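Local coordinates for cysteine desulfurase (PDB 5B89), which uses pyridoxal 5'-phosphate to take the sulfur from L-cysteine, leaving L-alanine and probably passing the sulfur on to a carrier, at the interface of chains A and B. Residues are numbered along the deposited sequence; one frame, centred on the assembly and turned at random. Chains: chain A/B, Cysteine desulfurase.

Contact 1: the interface of chains A and B. Residues chain A 131, 138, 142, 154, 379; chain B 270-272.
B:Val270 and B:Ser271 run extended at the end of strand 269-271, and at B:Leu272 the backbone turns to helical torsions (phi -66°, psi -23°), which brings the carbonyls of B:Ser271 and B:Leu272 both to A:Gln142. The amide nitrogen NE2 of A:Gln142 gives a hydrogen bond to O of B:Ser271 at 2.9 Å, lying in the carbonyl plane with the acceptor close to the plane of the amide, and a weak one to O of B:Leu272. A glutamine on helix 139-148 suits this place because its chain, extended beyond CG, carries a flat donor group to a strand end. B:Leu272, which buries 101 Å² here, is the knob of the patch. Its CG lies anti to the carbonyl carbon (chi1 -59°), which carries the isobutyl group in between A:Pro379 and the A:Phe154 ring; leucine's forked end can touch both together. CD1 lies against the ring, while CD2 meets CB of A:Pro379 at 3.5 Å and also sits over the rim of one ring face. With A:Phe154 replaced by an alanine, the ring face under CD2 of B:Leu272 would be gone, and its isobutyl group would probably be freer to turn. Rigid A:Pro379, on helix 378-384, also reaches B:Val270, whose CG1 touches CD2 of A:Leu138 at 3.8 Å. The patch seems to anchor a strand end of one subunit on its neighbour and probably helps hold the two copies of the deposited assembly together.

Contact 2: the interface of chains A and B. Residues chain A 71-74; chain B 39, 364, 369-370.
The side chains of A:His72 and B:Met369 cross at about a right angle, the methionine CB over one face of the imidazole. CB of B:Met369 stands 3.9 Å from the ring centroid, displaced toward the rim, and its sulfur SD comes to 3.6 Å from CB of A:His72. The histidine takes the position with CG between its backbone N and carbonyl carbon (chi1 68°), which turns the ring toward B:Met369. Histidine suits the place because its flat ring offers that face to the methionine and an edge, at CD2, to the carbonyl O of B:Val370 in the ring plane. Methionine suits its own because its unbranched chain, bent at chi2 and chi3, can follow several surfaces: beyond the histidine, SD packs on CG of A:Leu74, and the methyl CE lies over the rim of one face of the A:Arg73 guanidinium, a group that is poorly ordered. A:Leu74 in turn places CD1 at 3.9 Å from CD1 of the B:Tyr39 ring.

B:Asp364 serves the start of helix 73-93. It stretches its carboxylate away from its own backbone N (chi1 -178°) and presents OD1 to the backbone N of A:Arg73 at 2.9 Å, a fairly straight bond (160° at H) that arrives from well above the carboxylate plane. An acidic group suits a helix N-terminus, where it probably gains from the helix dipole. NH1 of A:Arg73 lies 4.0 Å from OD1 of B:Asp364, a long salt bridge made doubtful by the poorly ordered side chain, with the guanidinium and carboxylate planes steeply inclined. Waters also bridge the chains: one joins O of A:Val71 to OD2 of B:Asp364, and another lies 2.9 Å from N of A:His72 and 2.7 Å from O of B:Val370.

Contact 1: the interface of chains A and B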
ATOM      1  N   PRO A 131     -14.811 -14.489 -19.004  1.00 25.34           N
ATOM      2  CA  PRO A 131     -15.187 -13.227 -19.645  1.00 23.93           C
ATOM      3  C   PRO A 131     -15.786 -12.223 -18.674  1.00 23.90           C
ATOM      4  O   PRO A 131     -16.130 -11.144 -19.072  1.00 24.65           O
ATOM      5  CB  PRO A 131     -16.211 -13.659 -20.702  1.00 25.78           C
ATOM      6  CG  PRO A 131     -16.918 -14.821 -20.096  1.00 25.83           C
ATOM      7  CD  PRO A 131     -15.902 -15.540 -19.284  1.00 25.72           C
ATOM      8  N   LEU A 138      -7.950  -8.602 -15.532  1.00 16.40           N
ATOM      9  CA  LEU A 138      -7.986  -8.702 -17.011  1.00 17.16           C
ATOM     10  C   LEU A 138      -6.853  -7.935 -17.629  1.00 16.43           C
ATOM     11  O   LEU A 138      -6.026  -8.460 -18.355  1.00 15.05           O
ATOM     12  CB  LEU A 138      -9.288  -8.165 -17.480  1.00 18.36           C
ATOM     13  CG  LEU A 138      -9.518  -8.192 -18.982  1.00 17.91           C
ATOM     14  CD1 LEU A 138      -9.333  -9.522 -19.658  1.00 20.79           C
ATOM     15  CD2 LEU A 138     -10.921  -7.628 -19.249  1.00 19.65           C
ATOM     16  N   GLN A 142      -3.880  -8.945 -20.374  1.00 14.64           N
ATOM     17  CA  GLN A 142      -3.914  -8.364 -21.712  1.00 15.50           C
ATOM     18  C   GLN A 142      -2.549  -7.717 -22.006  1.00 15.31           C
ATOM     19  O   GLN A 142      -2.006  -7.848 -23.043  1.00 16.11           O
ATOM     20  CB  GLN A 142      -5.016  -7.339 -21.788  1.00 14.88           C
ATOM     21  CG  GLN A 142      -6.427  -7.895 -21.795  1.00 16.26           C
ATOM     22  CD  GLN A 142      -7.492  -6.805 -21.789  1.00 19.74           C
ATOM     23  OE1 GLN A 142      -7.350  -5.805 -21.151  1.00 18.22           O
ATOM     24  NE2 GLN A 142      -8.535  -7.019 -22.511  1.00 19.94           N
ATOM     25  N   PHE A 154     -10.684 -16.905 -23.460  1.00 18.01           N
ATOM     26  CA  PHE A 154     -11.766 -16.684 -22.543  1.00 18.78           C
ATOM     27  C   PHE A 154     -12.663 -17.895 -22.536  1.00 22.24           C
ATOM     28  O   PHE A 154     -13.128 -18.286 -23.603  1.00 23.60           O
ATOM     29  CB  PHE A 154     -12.592 -15.434 -22.826  1.00 20.96           C
ATOM     30  CG  PHE A 154     -11.743 -14.196 -22.806  1.00 21.33           C
ATOM     31  CD1 PHE A 154     -11.375 -13.645 -21.621  1.00 20.96           C
ATOM     32  CD2 PHE A 154     -11.135 -13.710 -23.942  1.00 19.95           C
ATOM     33  CE1 PHE A 154     -10.488 -12.536 -21.599  1.00 21.90           C
ATOM     34  CE2 PHE A 154     -10.321 -12.617 -23.948  1.00 21.82           C
ATOM     35  CZ  PHE A 154     -10.011 -12.028 -22.776  1.00 21.20           C
ATOM     36  N   PRO A 379     -16.626  -5.649 -19.734  1.00 18.88           N
ATOM     37  CA  PRO A 379     -16.978  -6.812 -20.602  1.00 20.67           C
ATOM     38  C   PRO A 379     -18.214  -7.572 -20.158  1.00 24.81           C
ATOM     39  O   PRO A 379     -18.988  -8.008 -21.040  1.00 23.25           O
ATOM     40  CB  PRO A 379     -15.712  -7.601 -20.660  1.00 21.10           C
ATOM     41  CG  PRO A 379     -14.582  -6.576 -20.360  1.00 21.66           C
ATOM     42  CD  PRO A 379     -15.174  -5.684 -19.331  1.00 20.05           C
TER
ATOM     43  N   VAL B 270     -12.726  -0.644 -21.612  1.00 16.75           N
ATOM     44  CA  VAL B 270     -12.195  -1.984 -21.602  1.00 16.72           C
ATOM     45  C   VAL B 270     -13.157  -2.910 -22.403  1.00 17.48           C
ATOM     46  O   VAL B 270     -14.394  -2.777 -22.279  1.00 20.04           O
ATOM     47  CB  VAL B 270     -12.024  -2.567 -20.151  1.00 16.14           C
ATOM     48  CG1 VAL B 270     -11.491  -4.003 -20.209  1.00 16.82           C
ATOM     49  CG2 VAL B 270     -11.189  -1.651 -19.267  1.00 16.48           C
ATOM     50  N   SER B 271     -12.496  -3.761 -23.165  1.00 17.99           N
ATOM     51  CA  SER B 271     -13.187  -4.909 -23.797  1.00 18.70           C
ATOM     52  C   SER B 271     -12.404  -6.127 -23.532  1.00 19.24           C
ATOM     53  O   SER B 271     -11.222  -6.043 -23.076  1.00 20.62           O
ATOM     54  CB  SER B 271     -13.317  -4.667 -25.298  1.00 17.94           C
ATOM     55  OG  SER B 271     -12.128  -4.751 -25.974  1.00 21.99           O
ATOM     56  N   LEU B 272     -12.904  -7.289 -24.016  1.00 21.41           N
ATOM     57  CA  LEU B 272     -12.032  -8.479 -23.952  1.00 20.63           C
ATOM     58  C   LEU B 272     -10.807  -8.397 -24.824  1.00 22.35           C
ATOM     59  O   LEU B 272      -9.776  -9.013 -24.526  1.00 24.21           O
ATOM     60  CB  LEU B 272     -12.784  -9.769 -24.281  1.00 24.07           C
ATOM     61  CG  LEU B 272     -13.978 -10.082 -23.374  1.00 24.60           C
ATOM     62  CD1 LEU B 272     -14.601 -11.424 -23.846  1.00 27.94           C
ATOM     63  CD2 LEU B 272     -13.603 -10.139 -21.897  1.00 26.33           C
TER

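Contact 2: the interface of chains A and B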
ATOM      1  N   VAL A  71      16.201  -3.898  17.871  1.00 19.60           N
ATOM      2  CA  VAL A  71      16.453  -4.304  19.227  1.00 19.96           C
ATOM      3  C   VAL A  71      15.495  -3.715  20.269  1.00 17.97           C
ATOM      4  O   VAL A  71      15.172  -4.342  21.218  1.00 17.43           O
ATOM      5  CB  VAL A  71      17.912  -3.964  19.569  1.00 22.25           C
ATOM      6  CG1 VAL A  71      18.205  -4.018  21.052  1.00 21.72           C
ATOM      7  CG2 VAL A  71      18.855  -4.848  18.780  1.00 23.49           C
ATOM      8  N   HIS A  72      15.088  -2.491  20.060  1.00 15.48           N
ATOM      9  CA  HIS A  72      14.251  -1.808  21.023  1.00 15.81           C
ATOM     10  C   HIS A  72      12.904  -2.400  21.208  1.00 14.82           C
ATOM     11  O   HIS A  72      12.386  -3.005  20.339  1.00 14.50           O
ATOM     12  CB  HIS A  72      14.244  -0.279  20.854  1.00 16.52           C
ATOM     13  CG  HIS A  72      13.573   0.257  19.606  1.00 14.30           C
ATOM     14  ND1 HIS A  72      12.214   0.250  19.430  1.00 14.82           N
ATOM     15  CD2 HIS A  72      14.084   0.893  18.532  1.00 16.43           C
ATOM     16  CE1 HIS A  72      11.919   0.833  18.296  1.00 13.93           C
ATOM     17  NE2 HIS A  72      13.035   1.236  17.732  1.00 14.58           N
ATOM     18  N   ARG A  73      12.362  -2.216  22.389  1.00 15.76           N
ATOM     19  CA  ARG A  73      11.116  -2.846  22.716  1.00 15.80           C
ATOM     20  C   ARG A  73       9.906  -2.500  21.875  1.00 14.39           C
ATOM     21  O   ARG A  73       9.053  -3.325  21.732  1.00 15.67           O
ATOM     22  CB  ARG A  73      10.792  -2.724  24.183  1.00 18.69           C
ATOM     23  CG  ARG A  73      10.555  -1.336  24.630  1.00 25.02           C
ATOM     24  CD  ARG A  73      10.338  -1.442  26.115  1.00 35.63           C
ATOM     25  NE  ARG A  73      10.617  -0.246  26.814  1.00 42.38           N
ATOM     26  CZ  ARG A  73      11.501  -0.136  27.790  1.00 44.99           C
ATOM     27  NH1 ARG A  73      12.276  -1.132  28.191  1.00 43.80           N
ATOM     28  NH2 ARG A  73      11.612   1.022  28.363  1.00 51.71           N
ATOM     29  N   LEU A  74       9.844  -1.290  21.354  1.00 13.67           N
ATOM     30  CA  LEU A  74       8.731  -0.950  20.509  1.00 13.51           C
ATOM     31  C   LEU A  74       8.853  -1.727  19.213  1.00 13.02           C
ATOM     32  O   LEU A  74       7.924  -2.224  18.758  1.00 13.19           O
ATOM     33  CB  LEU A  74       8.655   0.534  20.267  1.00 15.02           C
ATOM     34  CG  LEU A  74       8.386   1.386  21.482  1.00 13.87           C
ATOM     35  CD1 LEU A  74       8.314   2.845  21.126  1.00 15.23           C
ATOM     36  CD2 LEU A  74       7.134   0.969  22.208  1.00 17.44           C
TER
ATOM     37  N   TYR B  39      12.174   8.264  22.460  1.00 11.01           N
ATOM     38  CA  TYR B  39      12.131   7.701  21.117  1.00 10.84           C
ATOM     39  C   TYR B  39      13.091   8.433  20.152  1.00 10.99           C
ATOM     40  O   TYR B  39      12.805   9.475  19.677  1.00 10.68           O
ATOM     41  CB  TYR B  39      10.689   7.725  20.561  1.00 12.87           C
ATOM     42  CG  TYR B  39      10.506   6.962  19.265  1.00 12.58           C
ATOM     43  CD1 TYR B  39      10.340   5.614  19.250  1.00 13.64           C
ATOM     44  CD2 TYR B  39      10.541   7.622  18.080  1.00 13.00           C
ATOM     45  CE1 TYR B  39      10.194   4.938  18.072  1.00 13.35           C
ATOM     46  CE2 TYR B  39      10.395   6.954  16.911  1.00 12.25           C
ATOM     47  CZ  TYR B  39      10.217   5.622  16.917  1.00 13.47           C
ATOM     48  OH  TYR B  39      10.079   4.963  15.749  1.00 11.83           O
ATOM     49  N   ASP B 364      18.040   0.469  25.291  1.00 13.65           N
ATOM     50  CA  ASP B 364      16.699  -0.043  25.490  1.00 14.06           C
ATOM     51  C   ASP B 364      16.367  -0.371  26.989  1.00 12.74           C
ATOM     52  O   ASP B 364      15.295  -0.030  27.424  1.00 15.91           O
ATOM     53  CB  ASP B 364      16.400  -1.239  24.602  1.00 15.93           C
ATOM     54  CG  ASP B 364      14.995  -1.752  24.772  1.00 17.68           C
ATOM     55  OD1 ASP B 364      13.918  -1.105  24.568  1.00 18.90           O
ATOM     56  OD2 ASP B 364      14.958  -2.898  25.358  1.00 19.54           O
ATOM     57  N   MET B 369      15.167   4.384  22.723  1.00 12.11           N
ATOM     58  CA  MET B 369      14.921   3.628  21.498  1.00 12.14           C
ATOM     59  C   MET B 369      15.812   4.177  20.404  1.00 10.94           C
ATOM     60  O   MET B 369      15.625   5.300  19.969  1.00 13.36           O
ATOM     61  CB  MET B 369      13.439   3.754  21.097  1.00 14.43           C
ATOM     62  CG  MET B 369      12.326   3.558  22.107  1.00 15.31           C
ATOM     63  SD  MET B 369      12.086   1.894  22.823  1.00 15.98           S
ATOM     64  CE  MET B 369      13.036   1.958  24.380  1.00 15.79           C
ATOM     65  N   VAL B 370      16.768   3.320  20.069  1.00 12.03           N
ATOM     66  CA  VAL B 370      17.630   3.593  18.936  1.00 12.05           C
ATOM     67  C   VAL B 370      17.678   2.388  18.023  1.00 13.70           C
ATOM     68  O   VAL B 370      17.299   1.289  18.364  1.00 15.67           O
ATOM     69  CB  VAL B 370      19.073   3.992  19.370  1.00 13.02           C
ATOM     70  CG1 VAL B 370      19.140   5.279  20.119  1.00 13.48           C
ATOM     71  CG2 VAL B 370      19.800   2.875  20.094  1.00 13.94           C
TER
HETATM   72  O   HOH W   1      13.791  -4.911  23.658  1.00 30.35           O
HETATM   73  O   HOH W   2      16.329  -1.169  17.803  1.00 33.57           O

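Contact 1 and contact 2 lie about 51 Å apart, measured between the centres of their C-alpha atoms, and share no residue. They are two patches of one two-fold interface, so each recurs with the chains exchanged. Contact 1 brings strand 269-271 of chain B to helices 139-148 and 378-384 of chain A; contact 2 sets the start of helix 73-93 of chain A against helix 356-365 and strand 368-369 of chain B. Such wide spacing, together with the twin sites, would probably resist rocking of one subunit on the other. Contact 1 is largely apolar, whereas contact 2 adds a helix-start hydrogen bond and water bridges to its apolar packing.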